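Local coordinates for protein beta-galactosidase (Marinomonas sp. ef1, PDB 6Y2K) that hydrolyses terminal beta-galactosyl residues, as a cold-active family GH42 beta-galactosidase that assembles into a hexamer, at residues W137-E142 with K224-I229; G295-D300 with V453-S458; L301-G306 with F342-E347; D425-S430 with E502-P507. All blocks are in the same frame, centred on the assembly; numbering follows the deposited sequence.

Contact 1 of 4, residues W137-E142 with K224-I229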
loop_
_atom_site.group_PDB
_atom_site.type_symbol
_atom_site.label_atom_id
_atom_site.label_comp_id
_atom_site.label_asym_id
_atom_site.label_seq_id
_atom_site.Cartn_x
_atom_site.Cartn_y
_atom_site.Cartn_z
ATOM N N TRP A 137 -8.536 -26.354 -50.058
ATOM C CA TRP A 137 -9.864 -26.289 -49.444
ATOM C C TRP A 137 -9.752 -26.183 -47.934
ATOM O O TRP A 137 -8.984 -26.929 -47.329
ATOM C CB TRP A 137 -10.685 -27.542 -49.756
ATOM C CG TRP A 137 -11.091 -27.727 -51.189
ATOM C CD1 TRP A 137 -10.325 -28.233 -52.195
ATOM C CD2 TRP A 137 -12.369 -27.446 -51.758
ATOM N NE1 TRP A 137 -11.043 -28.274 -53.358
ATOM C CE2 TRP A 137 -12.306 -27.805 -53.119
ATOM C CE3 TRP A 137 -13.572 -26.938 -51.246
ATOM C CZ2 TRP A 137 -13.400 -27.668 -53.984
ATOM C CZ3 TRP A 137 -14.662 -26.803 -52.103
ATOM C CH2 TRP A 137 -14.566 -27.160 -53.459
ATOM N N GLN A 138 -10.530 -25.275 -47.338
ATOM C CA GLN A 138 -10.744 -25.245 -45.882
ATOM C C GLN A 138 -12.057 -25.950 -45.579
ATOM O O GLN A 138 -13.104 -25.553 -46.100
ATOM C CB GLN A 138 -10.822 -23.805 -45.355
ATOM C CG GLN A 138 -11.117 -23.710 -43.853
ATOM C CD GLN A 138 -11.262 -22.287 -43.367
ATOM O OE1 GLN A 138 -10.276 -21.570 -43.262
ATOM N NE2 GLN A 138 -12.492 -21.872 -43.059
ATOM N N THR A 139 -12.018 -26.986 -44.743
ATOM C CA THR A 139 -13.246 -27.641 -44.286
ATOM C C THR A 139 -13.920 -26.799 -43.204
ATOM O O THR A 139 -13.291 -26.457 -42.214
ATOM C CB THR A 139 -12.972 -29.039 -43.723
ATOM O OG1 THR A 139 -11.929 -28.969 -42.742
ATOM C CG2 THR A 139 -12.561 -29.988 -44.845
ATOM N N ASP A 140 -15.185 -26.442 -43.406
ATOM C CA ASP A 140 -15.986 -25.799 -42.360
ATOM C C ASP A 140 -15.284 -24.467 -41.943
ATOM O O ASP A 140 -14.733 -23.755 -42.809
ATOM C CB ASP A 140 -16.192 -26.819 -41.216
ATOM C CG ASP A 140 -17.377 -26.500 -40.294
ATOM O OD1 ASP A 140 -17.158 -25.757 -39.298
ATOM O OD2 ASP A 140 -18.485 -27.054 -40.508
ATOM N N ASN A 141 -15.328 -24.114 -40.658
ATOM C CA ASN A 141 -14.680 -22.908 -40.142
ATOM C C ASN A 141 -14.629 -22.975 -38.614
ATOM O O ASN A 141 -15.665 -22.892 -37.960
ATOM C CB ASN A 141 -15.427 -21.637 -40.564
ATOM C CG ASN A 141 -14.655 -20.375 -40.211
ATOM O OD1 ASN A 141 -13.677 -20.012 -40.895
ATOM N ND2 ASN A 141 -15.069 -19.710 -39.130
ATOM N N GLU A 142 -13.427 -23.142 -38.069
ATOM C CA GLU A 142 -13.182 -23.096 -36.626
ATOM C C GLU A 142 -14.076 -24.064 -35.858
ATOM O O GLU A 142 -14.920 -23.664 -35.053
ATOM C CB GLU A 142 -13.327 -21.659 -36.079
ATOM C CG GLU A 142 -12.258 -20.674 -36.554
ATOM C CD GLU A 142 -12.286 -19.355 -35.784
ATOM O OE1 GLU A 142 -13.389 -18.913 -35.400
ATOM O OE2 GLU A 142 -11.207 -18.754 -35.552
ATOM N N LYS A 224 -13.763 -35.921 -41.531
ATOM C CA LYS A 224 -13.350 -37.013 -42.414
ATOM C C LYS A 224 -14.309 -37.228 -43.597
ATOM O O LYS A 224 -13.860 -37.560 -44.706
ATOM C CB LYS A 224 -13.187 -38.307 -41.612
ATOM C CG LYS A 224 -12.694 -39.526 -42.385
ATOM C CD LYS A 224 -11.446 -39.228 -43.206
ATOM C CE LYS A 224 -10.595 -40.464 -43.468
ATOM N NZ LYS A 224 -11.294 -41.503 -44.276
ATOM N N LEU A 225 -15.607 -37.023 -43.388
ATOM C CA LEU A 225 -16.548 -37.179 -44.495
ATOM C C LEU A 225 -16.287 -36.136 -45.592
ATOM O O LEU A 225 -16.379 -36.456 -46.778
ATOM C CB LEU A 225 -18.010 -37.207 -44.026
ATOM C CG LEU A 225 -18.902 -35.967 -43.960
ATOM C CD1 LEU A 225 -19.341 -35.464 -45.332
ATOM C CD2 LEU A 225 -20.124 -36.294 -43.108
ATOM N N GLN A 226 -15.932 -34.913 -45.201
ATOM C CA GLN A 226 -15.600 -33.861 -46.164
ATOM C C GLN A 226 -14.267 -34.155 -46.852
ATOM O O GLN A 226 -14.150 -34.020 -48.071
ATOM C CB GLN A 226 -15.585 -32.477 -45.495
ATOM C CG GLN A 226 -16.919 -32.108 -44.833
ATOM C CD GLN A 226 -17.102 -30.620 -44.547
ATOM O OE1 GLN A 226 -16.444 -29.767 -45.170
ATOM N NE2 GLN A 226 -17.972 -30.298 -43.617
ATOM N N VAL A 227 -13.272 -34.571 -46.076
ATOM C CA VAL A 227 -11.956 -34.933 -46.623
ATOM C C VAL A 227 -12.070 -36.029 -47.704
ATOM O O VAL A 227 -11.436 -35.930 -48.760
ATOM C CB VAL A 227 -10.987 -35.386 -45.494
ATOM C CG1 VAL A 227 -9.752 -36.095 -46.049
ATOM C CG2 VAL A 227 -10.565 -34.198 -44.636
ATOM N N ASP A 228 -12.858 -37.071 -47.433
ATOM C CA ASP A 228 -13.004 -38.178 -48.396
ATOM C C ASP A 228 -13.565 -37.686 -49.741
ATOM O O ASP A 228 -13.061 -38.077 -50.805
ATOM C CB ASP A 228 -13.866 -39.308 -47.841
ATOM C CG ASP A 228 -13.196 -40.077 -46.712
ATOM O OD1 ASP A 228 -11.969 -39.964 -46.495
ATOM O OD2 ASP A 228 -13.923 -40.825 -46.038
ATOM N N ILE A 229 -14.570 -36.806 -49.682
ATOM C CA ILE A 229 -15.146 -36.194 -50.884
ATOM C C ILE A 229 -14.120 -35.336 -51.631
ATOM O O ILE A 229 -14.030 -35.409 -52.868
ATOM C CB ILE A 229 -16.379 -35.324 -50.540
ATOM C CG1 ILE A 229 -17.525 -36.197 -50.017
ATOM C CG2 ILE A 229 -16.855 -34.527 -51.758
ATOM C CD1 ILE A 229 -18.559 -35.437 -49.213
#

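Contact 2 of 4, residues G295-D300 with V453-S458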
loop_
_atom_site.group_PDB
_atom_site.type_symbol
_atom_site.label_atom_id
_atom_site.label_comp_id
_atom_site.label_asym_id
_atom_site.label_seq_id
_atom_site.Cartn_x
_atom_site.Cartn_y
_atom_site.Cartn_z
ATOM N N GLY A 295 1.416 -16.228 -29.878
ATOM C CA GLY A 295 1.486 -16.793 -31.228
ATOM C C GLY A 295 2.414 -17.992 -31.271
ATOM O O GLY A 295 2.036 -19.062 -31.744
ATOM N N ALA A 296 3.628 -17.782 -30.764
ATOM C CA ALA A 296 4.690 -18.790 -30.723
ATOM C C ALA A 296 4.244 -20.160 -30.236
ATOM O O ALA A 296 4.517 -21.167 -30.886
ATOM C CB ALA A 296 5.845 -18.283 -29.867
ATOM N N PHE A 297 3.577 -20.205 -29.081
ATOM C CA PHE A 297 3.078 -21.461 -28.523
ATOM C C PHE A 297 2.236 -22.226 -29.544
ATOM O O PHE A 297 2.439 -23.419 -29.758
ATOM C CB PHE A 297 2.252 -21.208 -27.250
ATOM C CG PHE A 297 1.819 -22.474 -26.555
ATOM C CD1 PHE A 297 2.640 -23.079 -25.610
ATOM C CD2 PHE A 297 0.605 -23.080 -26.864
ATOM C CE1 PHE A 297 2.260 -24.251 -24.983
ATOM C CE2 PHE A 297 0.215 -24.259 -26.230
ATOM C CZ PHE A 297 1.040 -24.837 -25.287
ATOM N N HIS A 298 1.307 -21.519 -30.175
ATOM C CA HIS A 298 0.393 -22.112 -31.142
ATOM C C HIS A 298 1.043 -22.402 -32.502
ATOM O O HIS A 298 0.709 -23.398 -33.138
ATOM C CB HIS A 298 -0.840 -21.227 -31.285
ATOM C CG HIS A 298 -1.644 -21.160 -30.031
ATOM N ND1 HIS A 298 -1.518 -20.133 -29.122
ATOM C CD2 HIS A 298 -2.532 -22.032 -29.497
ATOM C CE1 HIS A 298 -2.313 -20.363 -28.091
ATOM N NE2 HIS A 298 -2.938 -21.507 -28.292
ATOM N N HIS A 299 1.970 -21.556 -32.939
ATOM C CA HIS A 299 2.714 -21.842 -34.171
ATOM C C HIS A 299 3.412 -23.213 -34.046
ATOM O O HIS A 299 3.341 -24.034 -34.953
ATOM C CB HIS A 299 3.776 -20.789 -34.462
ATOM C CG HIS A 299 3.245 -19.410 -34.686
ATOM N ND1 HIS A 299 2.097 -19.152 -35.397
ATOM C CD2 HIS A 299 3.743 -18.202 -34.330
ATOM C CE1 HIS A 299 1.901 -17.846 -35.461
ATOM N NE2 HIS A 299 2.883 -17.245 -34.813
ATOM N N ASP A 300 4.066 -23.452 -32.908
ATOM C CA ASP A 300 4.764 -24.727 -32.658
ATOM C C ASP A 300 3.812 -25.925 -32.468
ATOM O O ASP A 300 4.063 -27.013 -33.001
ATOM C CB ASP A 300 5.725 -24.597 -31.459
ATOM C CG ASP A 300 6.913 -23.658 -31.738
ATOM O OD1 ASP A 300 7.278 -23.451 -32.932
ATOM O OD2 ASP A 300 7.479 -23.120 -30.750
ATOM N N VAL A 453 11.820 -24.291 -30.339
ATOM C CA VAL A 453 11.053 -25.405 -29.771
ATOM C C VAL A 453 10.109 -26.058 -30.790
ATOM O O VAL A 453 9.574 -25.379 -31.676
ATOM C CB VAL A 453 10.227 -24.881 -28.565
ATOM C CG1 VAL A 453 9.386 -25.972 -27.932
ATOM C CG2 VAL A 453 11.156 -24.263 -27.531
ATOM N N ASP A 454 9.948 -27.377 -30.667
ATOM C CA ASP A 454 8.833 -28.126 -31.262
ATOM C C ASP A 454 7.886 -28.514 -30.149
ATOM O O ASP A 454 8.320 -28.870 -29.050
ATOM C CB ASP A 454 9.301 -29.429 -31.927
ATOM C CG ASP A 454 9.828 -29.229 -33.331
ATOM O OD1 ASP A 454 10.109 -28.083 -33.729
ATOM O OD2 ASP A 454 9.940 -30.241 -34.044
ATOM N N ILE A 455 6.592 -28.446 -30.435
ATOM C CA ILE A 455 5.575 -29.034 -29.571
ATOM C C ILE A 455 5.055 -30.256 -30.314
ATOM O O ILE A 455 4.677 -30.159 -31.482
ATOM C CB ILE A 455 4.455 -28.033 -29.225
ATOM C CG1 ILE A 455 5.050 -26.885 -28.391
ATOM C CG2 ILE A 455 3.317 -28.734 -28.488
ATOM C CD1 ILE A 455 4.060 -25.796 -27.995
ATOM N N VAL A 456 5.045 -31.395 -29.629
ATOM C CA VAL A 456 4.810 -32.685 -30.269
ATOM C C VAL A 456 3.707 -33.491 -29.581
ATOM O O VAL A 456 3.491 -33.349 -28.371
ATOM C CB VAL A 456 6.109 -33.533 -30.327
ATOM C CG1 VAL A 456 7.211 -32.760 -31.028
ATOM C CG2 VAL A 456 6.566 -33.975 -28.943
ATOM N N PRO A 457 3.015 -34.356 -30.349
ATOM C CA PRO A 457 2.052 -35.268 -29.741
ATOM C C PRO A 457 2.762 -36.420 -29.061
ATOM O O PRO A 457 3.967 -36.617 -29.268
ATOM C CB PRO A 457 1.259 -35.776 -30.941
ATOM C CG PRO A 457 2.230 -35.740 -32.069
ATOM C CD PRO A 457 3.058 -34.512 -31.820
ATOM N N SER A 458 2.016 -37.194 -28.280
ATOM C CA SER A 458 2.601 -38.303 -27.531
ATOM C C SER A 458 3.054 -39.481 -28.399
ATOM O O SER A 458 3.909 -40.261 -27.971
ATOM C CB SER A 458 1.670 -38.769 -26.415
ATOM O OG SER A 458 0.420 -39.156 -26.927
HETATM O O HOH W 1 10.078 -22.102 -30.906
HETATM O O HOH W 2 6.256 -28.457 -33.438
#

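Contact 3 of 4, residues L301-G306 with F342-E347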
loop_
_atom_site.group_PDB
_atom_site.type_symbol
_atom_site.label_atom_id
_atom_site.label_comp_id
_atom_site.label_asym_id
_atom_site.label_seq_id
_atom_site.Cartn_x
_atom_site.Cartn_y
_atom_site.Cartn_z
ATOM N N LEU A 301 2.735 -25.731 -31.715
ATOM C CA LEU A 301 1.711 -26.772 -31.549
ATOM C C LEU A 301 1.115 -27.185 -32.907
ATOM O O LEU A 301 1.032 -28.376 -33.226
ATOM C CB LEU A 301 0.603 -26.283 -30.608
ATOM C CG LEU A 301 -0.671 -27.115 -30.432
ATOM C CD1 LEU A 301 -0.394 -28.438 -29.737
ATOM C CD2 LEU A 301 -1.686 -26.300 -29.645
ATOM N N TYR A 302 0.731 -26.199 -33.706
ATOM C CA TYR A 302 0.057 -26.475 -34.982
ATOM C C TYR A 302 1.006 -26.901 -36.110
ATOM O O TYR A 302 0.593 -27.651 -36.995
ATOM C CB TYR A 302 -0.870 -25.314 -35.381
ATOM C CG TYR A 302 -2.043 -25.135 -34.408
ATOM C CD1 TYR A 302 -2.809 -26.229 -34.000
ATOM C CD2 TYR A 302 -2.381 -23.881 -33.892
ATOM C CE1 TYR A 302 -3.863 -26.089 -33.098
ATOM C CE2 TYR A 302 -3.450 -23.732 -32.999
ATOM C CZ TYR A 302 -4.189 -24.841 -32.610
ATOM O OH TYR A 302 -5.263 -24.749 -31.734
ATOM N N ARG A 303 2.263 -26.465 -36.079
ATOM C CA ARG A 303 3.273 -27.079 -36.952
ATOM C C ARG A 303 3.329 -28.598 -36.687
ATOM O O ARG A 303 3.417 -29.384 -37.625
ATOM C CB ARG A 303 4.656 -26.440 -36.791
ATOM C CG ARG A 303 5.685 -26.968 -37.797
ATOM C CD ARG A 303 7.013 -26.214 -37.767
ATOM N NE ARG A 303 7.721 -26.455 -36.502
ATOM C CZ ARG A 303 7.743 -25.636 -35.451
ATOM N NH1 ARG A 303 7.144 -24.444 -35.480
ATOM N NH2 ARG A 303 8.399 -26.009 -34.353
ATOM N N GLY A 304 3.243 -29.004 -35.419
ATOM C CA GLY A 304 3.163 -30.425 -35.075
ATOM C C GLY A 304 1.894 -31.103 -35.596
ATOM O O GLY A 304 1.972 -32.158 -36.221
ATOM N N CYS A 305 0.737 -30.474 -35.370
ATOM C CA CYS A 305 -0.547 -30.951 -35.902
ATOM C C CYS A 305 -0.580 -31.066 -37.429
ATOM O O CYS A 305 -1.296 -31.918 -37.970
ATOM C CB CYS A 305 -1.702 -30.042 -35.459
ATOM S SG CYS A 305 -2.020 -30.049 -33.682
ATOM N N GLY A 306 0.166 -30.192 -38.104
ATOM C CA GLY A 306 0.292 -30.201 -39.557
ATOM C C GLY A 306 1.398 -31.071 -40.126
ATOM O O GLY A 306 1.701 -30.963 -41.321
ATOM N N PHE A 342 6.431 -16.527 -39.686
ATOM C CA PHE A 342 7.481 -17.020 -40.612
ATOM C C PHE A 342 8.665 -17.652 -39.877
ATOM O O PHE A 342 9.176 -18.680 -40.319
ATOM C CB PHE A 342 7.999 -15.908 -41.528
ATOM C CG PHE A 342 6.990 -15.394 -42.539
ATOM C CD1 PHE A 342 5.914 -16.169 -42.986
ATOM C CD2 PHE A 342 7.157 -14.132 -43.079
ATOM C CE1 PHE A 342 5.013 -15.664 -43.915
ATOM C CE2 PHE A 342 6.276 -13.635 -44.029
ATOM C CZ PHE A 342 5.199 -14.397 -44.442
ATOM N N SER A 343 9.074 -17.070 -38.748
ATOM C CA SER A 343 10.168 -17.645 -37.934
ATOM C C SER A 343 9.863 -19.047 -37.378
ATOM O O SER A 343 10.792 -19.823 -37.130
ATOM C CB SER A 343 10.588 -16.693 -36.802
ATOM O OG SER A 343 9.685 -16.726 -35.696
ATOM N N HIS A 344 8.577 -19.361 -37.182
ATOM C CA HIS A 344 8.133 -20.698 -36.762
ATOM C C HIS A 344 7.818 -21.634 -37.951
ATOM O O HIS A 344 7.278 -22.729 -37.748
ATOM C CB HIS A 344 6.908 -20.587 -35.824
ATOM C CG HIS A 344 7.219 -19.985 -34.483
ATOM N ND1 HIS A 344 7.411 -20.751 -33.353
ATOM C CD2 HIS A 344 7.379 -18.696 -34.096
ATOM C CE1 HIS A 344 7.682 -19.958 -32.327
ATOM N NE2 HIS A 344 7.666 -18.705 -32.749
ATOM N N GLY A 345 8.153 -21.219 -39.179
ATOM C CA GLY A 345 7.992 -22.066 -40.367
ATOM C C GLY A 345 6.675 -21.929 -41.110
ATOM O O GLY A 345 6.373 -22.746 -41.977
ATOM N N ALA A 346 5.880 -20.906 -40.792
ATOM C CA ALA A 346 4.620 -20.709 -41.490
ATOM C C ALA A 346 4.896 -20.498 -42.974
ATOM O O ALA A 346 5.730 -19.662 -43.330
ATOM C CB ALA A 346 3.867 -19.516 -40.927
ATOM N N GLU A 347 4.223 -21.282 -43.821
ATOM C CA GLU A 347 4.316 -21.130 -45.280
ATOM C C GLU A 347 3.580 -19.879 -45.725
ATOM O O GLU A 347 4.008 -19.190 -46.659
ATOM C CB GLU A 347 3.677 -22.325 -45.995
ATOM C CG GLU A 347 4.296 -23.685 -45.695
ATOM C CD GLU A 347 3.626 -24.825 -46.464
ATOM O OE1 GLU A 347 2.569 -24.620 -47.111
ATOM O OE2 GLU A 347 4.155 -25.957 -46.404
#

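Contact 4 of 4, residues D425-S430 with E502-P507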
loop_
_atom_site.group_PDB
_atom_site.type_symbol
_atom_site.label_atom_id
_atom_site.label_comp_id
_atom_site.label_asym_id
_atom_site.label_seq_id
_atom_site.Cartn_x
_atom_site.Cartn_y
_atom_site.Cartn_z
ATOM N N ASP A 425 -8.163 -31.231 -16.721
ATOM C CA ASP A 425 -9.257 -30.251 -16.604
ATOM C C ASP A 425 -10.477 -30.829 -15.873
ATOM O O ASP A 425 -11.229 -30.090 -15.236
ATOM C CB ASP A 425 -9.717 -29.762 -17.988
ATOM C CG ASP A 425 -8.756 -28.775 -18.634
ATOM O OD1 ASP A 425 -7.801 -28.281 -17.976
ATOM O OD2 ASP A 425 -8.990 -28.481 -19.828
ATOM N N ILE A 426 -10.687 -32.137 -16.003
ATOM C CA ILE A 426 -11.841 -32.811 -15.387
ATOM C C ILE A 426 -11.710 -32.802 -13.857
ATOM O O ILE A 426 -12.690 -32.520 -13.155
ATOM C CB ILE A 426 -12.071 -34.223 -16.008
ATOM C CG1 ILE A 426 -12.814 -34.072 -17.347
ATOM C CG2 ILE A 426 -12.867 -35.141 -15.086
ATOM C CD1 ILE A 426 -12.765 -35.300 -18.251
ATOM N N GLN A 427 -10.511 -33.103 -13.352
ATOM C CA GLN A 427 -10.201 -32.957 -11.915
ATOM C C GLN A 427 -8.849 -32.258 -11.753
ATOM O O GLN A 427 -7.803 -32.919 -11.670
ATOM C CB GLN A 427 -10.195 -34.308 -11.187
ATOM C CG GLN A 427 -11.570 -34.951 -11.063
ATOM C CD GLN A 427 -11.626 -36.058 -10.015
ATOM O OE1 GLN A 427 -10.606 -36.688 -9.698
ATOM N NE2 GLN A 427 -12.821 -36.299 -9.466
ATOM N N PRO A 428 -8.861 -30.912 -11.731
ATOM C CA PRO A 428 -7.607 -30.185 -11.527
ATOM C C PRO A 428 -7.043 -30.373 -10.126
ATOM O O PRO A 428 -5.821 -30.278 -9.958
ATOM C CB PRO A 428 -7.997 -28.723 -11.797
ATOM C CG PRO A 428 -9.444 -28.657 -11.485
ATOM C CD PRO A 428 -10.005 -29.995 -11.901
ATOM N N GLN A 429 -7.925 -30.607 -9.146
ATOM C CA GLN A 429 -7.576 -30.996 -7.771
ATOM C C GLN A 429 -7.029 -29.831 -6.915
ATOM O O GLN A 429 -7.305 -29.785 -5.705
ATOM C CB GLN A 429 -6.696 -32.261 -7.749
ATOM C CG GLN A 429 -6.236 -32.748 -6.378
ATOM C CD GLN A 429 -7.363 -33.150 -5.439
ATOM O OE1 GLN A 429 -8.483 -33.453 -5.864
ATOM N NE2 GLN A 429 -7.053 -33.190 -4.140
ATOM N N SER A 430 -6.265 -28.919 -7.522
ATOM C CA SER A 430 -6.200 -27.529 -7.070
ATOM C C SER A 430 -6.827 -26.673 -8.161
ATOM O O SER A 430 -6.447 -26.808 -9.332
ATOM C CB SER A 430 -4.762 -27.060 -6.852
ATOM O OG SER A 430 -4.734 -25.655 -6.654
ATOM N N GLU A 502 -5.576 -45.389 -18.497
ATOM C CA GLU A 502 -6.398 -45.000 -19.652
ATOM C C GLU A 502 -7.856 -44.691 -19.274
ATOM O O GLU A 502 -8.489 -43.840 -19.906
ATOM C CB GLU A 502 -6.366 -46.094 -20.741
ATOM C CG GLU A 502 -6.654 -45.597 -22.168
ATOM C CD GLU A 502 -8.131 -45.364 -22.511
ATOM O OE1 GLU A 502 -9.021 -46.007 -21.921
ATOM O OE2 GLU A 502 -8.399 -44.531 -23.407
ATOM N N THR A 503 -8.372 -45.368 -18.245
ATOM C CA THR A 503 -9.780 -45.273 -17.861
ATOM C C THR A 503 -10.018 -44.423 -16.594
ATOM O O THR A 503 -11.034 -44.602 -15.921
ATOM C CB THR A 503 -10.366 -46.692 -17.662
ATOM O OG1 THR A 503 -9.715 -47.316 -16.557
ATOM C CG2 THR A 503 -10.137 -47.552 -18.909
ATOM N N TYR A 504 -9.090 -43.499 -16.305
ATOM C CA TYR A 504 -9.171 -42.560 -15.189
ATOM C C TYR A 504 -9.122 -43.270 -13.823
ATOM O O TYR A 504 -9.993 -43.086 -12.978
ATOM C CB TYR A 504 -10.400 -41.634 -15.327
ATOM C CG TYR A 504 -10.132 -40.187 -14.950
ATOM C CD1 TYR A 504 -9.589 -39.849 -13.710
ATOM C CD2 TYR A 504 -10.436 -39.147 -15.838
ATOM C CE1 TYR A 504 -9.344 -38.525 -13.368
ATOM C CE2 TYR A 504 -10.190 -37.824 -15.505
ATOM C CZ TYR A 504 -9.647 -37.513 -14.267
ATOM O OH TYR A 504 -9.393 -36.201 -13.944
ATOM N N GLN A 505 -8.090 -44.088 -13.625
ATOM C CA GLN A 505 -7.802 -44.659 -12.312
ATOM C C GLN A 505 -6.350 -44.409 -11.941
ATOM O O GLN A 505 -5.522 -44.147 -12.811
ATOM C CB GLN A 505 -8.085 -46.168 -12.272
ATOM C CG GLN A 505 -9.530 -46.552 -12.574
ATOM C CD GLN A 505 -9.851 -48.003 -12.238
ATOM O OE1 GLN A 505 -9.171 -48.631 -11.421
ATOM N NE2 GLN A 505 -10.911 -48.536 -12.855
ATOM N N ILE A 506 -6.043 -44.521 -10.650
ATOM C CA ILE A 506 -4.663 -44.392 -10.175
ATOM C C ILE A 506 -3.931 -45.698 -10.509
ATOM O O ILE A 506 -4.463 -46.765 -10.219
ATOM C CB ILE A 506 -4.609 -44.112 -8.660
ATOM C CG1 ILE A 506 -5.297 -42.767 -8.359
ATOM C CG2 ILE A 506 -3.167 -44.135 -8.167
ATOM C CD1 ILE A 506 -5.451 -42.446 -6.890
ATOM N N PRO A 507 -2.728 -45.625 -11.120
ATOM C CA PRO A 507 -1.986 -46.858 -11.401
ATOM C C PRO A 507 -1.730 -47.704 -10.157
ATOM O O PRO A 507 -1.580 -47.175 -9.051
ATOM C CB PRO A 507 -0.660 -46.355 -11.977
ATOM C CG PRO A 507 -1.013 -45.055 -12.614
ATOM C CD PRO A 507 -2.081 -44.451 -11.744
HETATM O O HOH W 3 -7.178 -35.378 -12.407
#

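Contact 1 of 4, residues W137-E142 with K224-I229
Thr139 lays the carbon side of its side chain over the carboxamide oxygen of Gln226. Thr139 CB is 3.8 Å from Gln226 OE1, and the methyl Thr139 CG2 is 4.0 Å from Gln226 CB. The two side chains pass at a slant; Thr139 CA and Gln226 CA are 6.9 Å apart. Gln226 has CG beside its backbone N (chi1 -58°) and runs out straight from there, which carries the amide from the helix to the end of the strand. No direct hydrogen bond joins the two segments. Gln226 OE1 stops 4.0 Å from Asp140 N, and Thr72 OG1 bonds to both. Thr74 OG1 does the same for Gln226 NE2 and Asp140 OD2, while Thr139 OG1 bonds to Asn223 and Asp140 OD1 pairs with Arg104. The buried polar ends are therefore satisfied through neighbours. The turn after Thr139 is also held from within. Gln138 NE2 gives a nearly straight bond to Asp140 O (2.9 Å, 164°), close to its own amide plane. Asn141 N bonds to Asp140 OD1 at 2.8 Å, on the anti side of that oxygen and tilted out of the carboxylate plane. The contact sets the buried face of helix 205-233 against the C-terminal end of strand 134-138, the fourth strand of the barrel. This is the end where TIM-barrel enzymes place their active site.

Contact 2 of 4, residues G295-D300 with V453-S458
Helix 295-300 and strand 453-456 cross at -58° with their axes 7.8 Å apart, and Asp300 and Ile455 bring the backbones closest. Ile455 does the apolar work. Its CD1 sits over one face of the Phe297 ring in a CH-pi contact, 4.0 Å from the ring centroid, and also lies 3.4 Å from Phe297 O. Asp300 turns its carboxylate to the strand. Val453 O stands almost equally far from Asp300 CG (3.2 Å) and from both carboxylate oxygens. These are acceptors facing an acceptor, so no bond forms there. Water spans the gap instead: one molecule donates to Asp300 O and accepts from Ile455 N (3.0 Å), and another accepts from Val453 N and probably donates to Asp300 OD2. Tyr443 OH, Arg303 and His344 also bind the carboxylate. A buried acid beside a carbonyl would probably be costly alone, so this junction between barrel helix and edge strand depends on donors brought in from around it.

Contact 3 of 4, residues L301-G306 with F342-E347
The His344 ring has Arg303 NH1 at its edge, near the ring plane, and the guanidinium in turn meets His344 O obliquely. Arg303 NH1 gives His344 O a weak hydrogen bond, short at 2.8 Å but bent to 128°. Arg303 CD lies 3.5 Å from the same His344 O, and Arg303 NH1 is 3.9 Å from His344 CB. The arginine chain runs out extended and then bends at chi3 (68°), which folds the guanidinium back beside the carbonyl. That carbonyl belongs to the C-terminal cap of helix 333-343, a Schellman motif. Gly345, with positive phi and backbone angles that suit glycine, is its C-prime residue. Gly345 N bonds to Phe342 O at 3.0 Å, and Ala346 N reaches back to Ala341 O. Stronger partners hold the guanidinium: NH1 forms a salt bridge with Asp300, and NH2 one with Asp454 besides a hydrogen bond to Val453 O. A leucine in place of Arg303 would probably leave Asp300 and Asp454 without their shared counter-charge and the His344 carbonyl without this donor. The His344 ring meets that of His299 at about 45°.

Contact 4 of 4, residues D425-S430 with E502-P507
Apolar contact comes first: the Tyr504 ring rests against Ile426 at the end of helix 418-426. Ile426 CG2 lies 3.8 Å from Tyr504 CE2, and the methyl approaches the ring obliquely. Tyr504 has left-handed backbone angles (phi 65°), and its chi1 of -139° is well off a staggered value. This rotation, perhaps slightly strained, takes the ring across to the helix end. The phenol oxygen also touches carbon: Tyr504 OH is 3.4 Å from Gln427 CB. The Gln427 amide stands nearly upright to the ring, their planes 82° apart. The polar contact runs through water. One molecule donates both to Gln427 O, at 2.6 Å, and to Tyr504 OH, at 2.8 Å. The hydroxyl has its main partner in Ser423 O, on the same helix. A phenylalanine here would probably leave the Ser423 carbonyl without this donor and the water without one of its two acceptors. Both segments also face another chain: Gln427 NE2 bonds to Gln361 O and Tyr504 O to Gln363 NE2 of the second subunit, while Glu202 of the same chain also takes a bond from Gln427 NE2. A hydroxyl that both accepts from water and reaches a helix carbonyl ties the loop 502-507 to that helix by polar as well as apolar contact, within a subunit interface.

In the fold
Contact 1 lies on the barrel and closes along the chain before the others open. Contacts 2 and 3 share helix 294-305 on another side of the barrel. They touch, partly through charged side chains, with centres 8 Å apart. Contact 3 falls within the chain span that contact 2 closes, while contacts 2 and 4 interleave. Contact 2 ties the barrel to an outermost strand of the mixed sheet in the trimerisation region. Contact 4 is wholly in that region, its centre 33 Å from that of contact 1. Helix 205-233 still relates the two: its start packs on Tyr504, and 224-229 serves contact 1. Of the four, only contact 4 also meets another subunit, consistent with a role for this region in the hexamer.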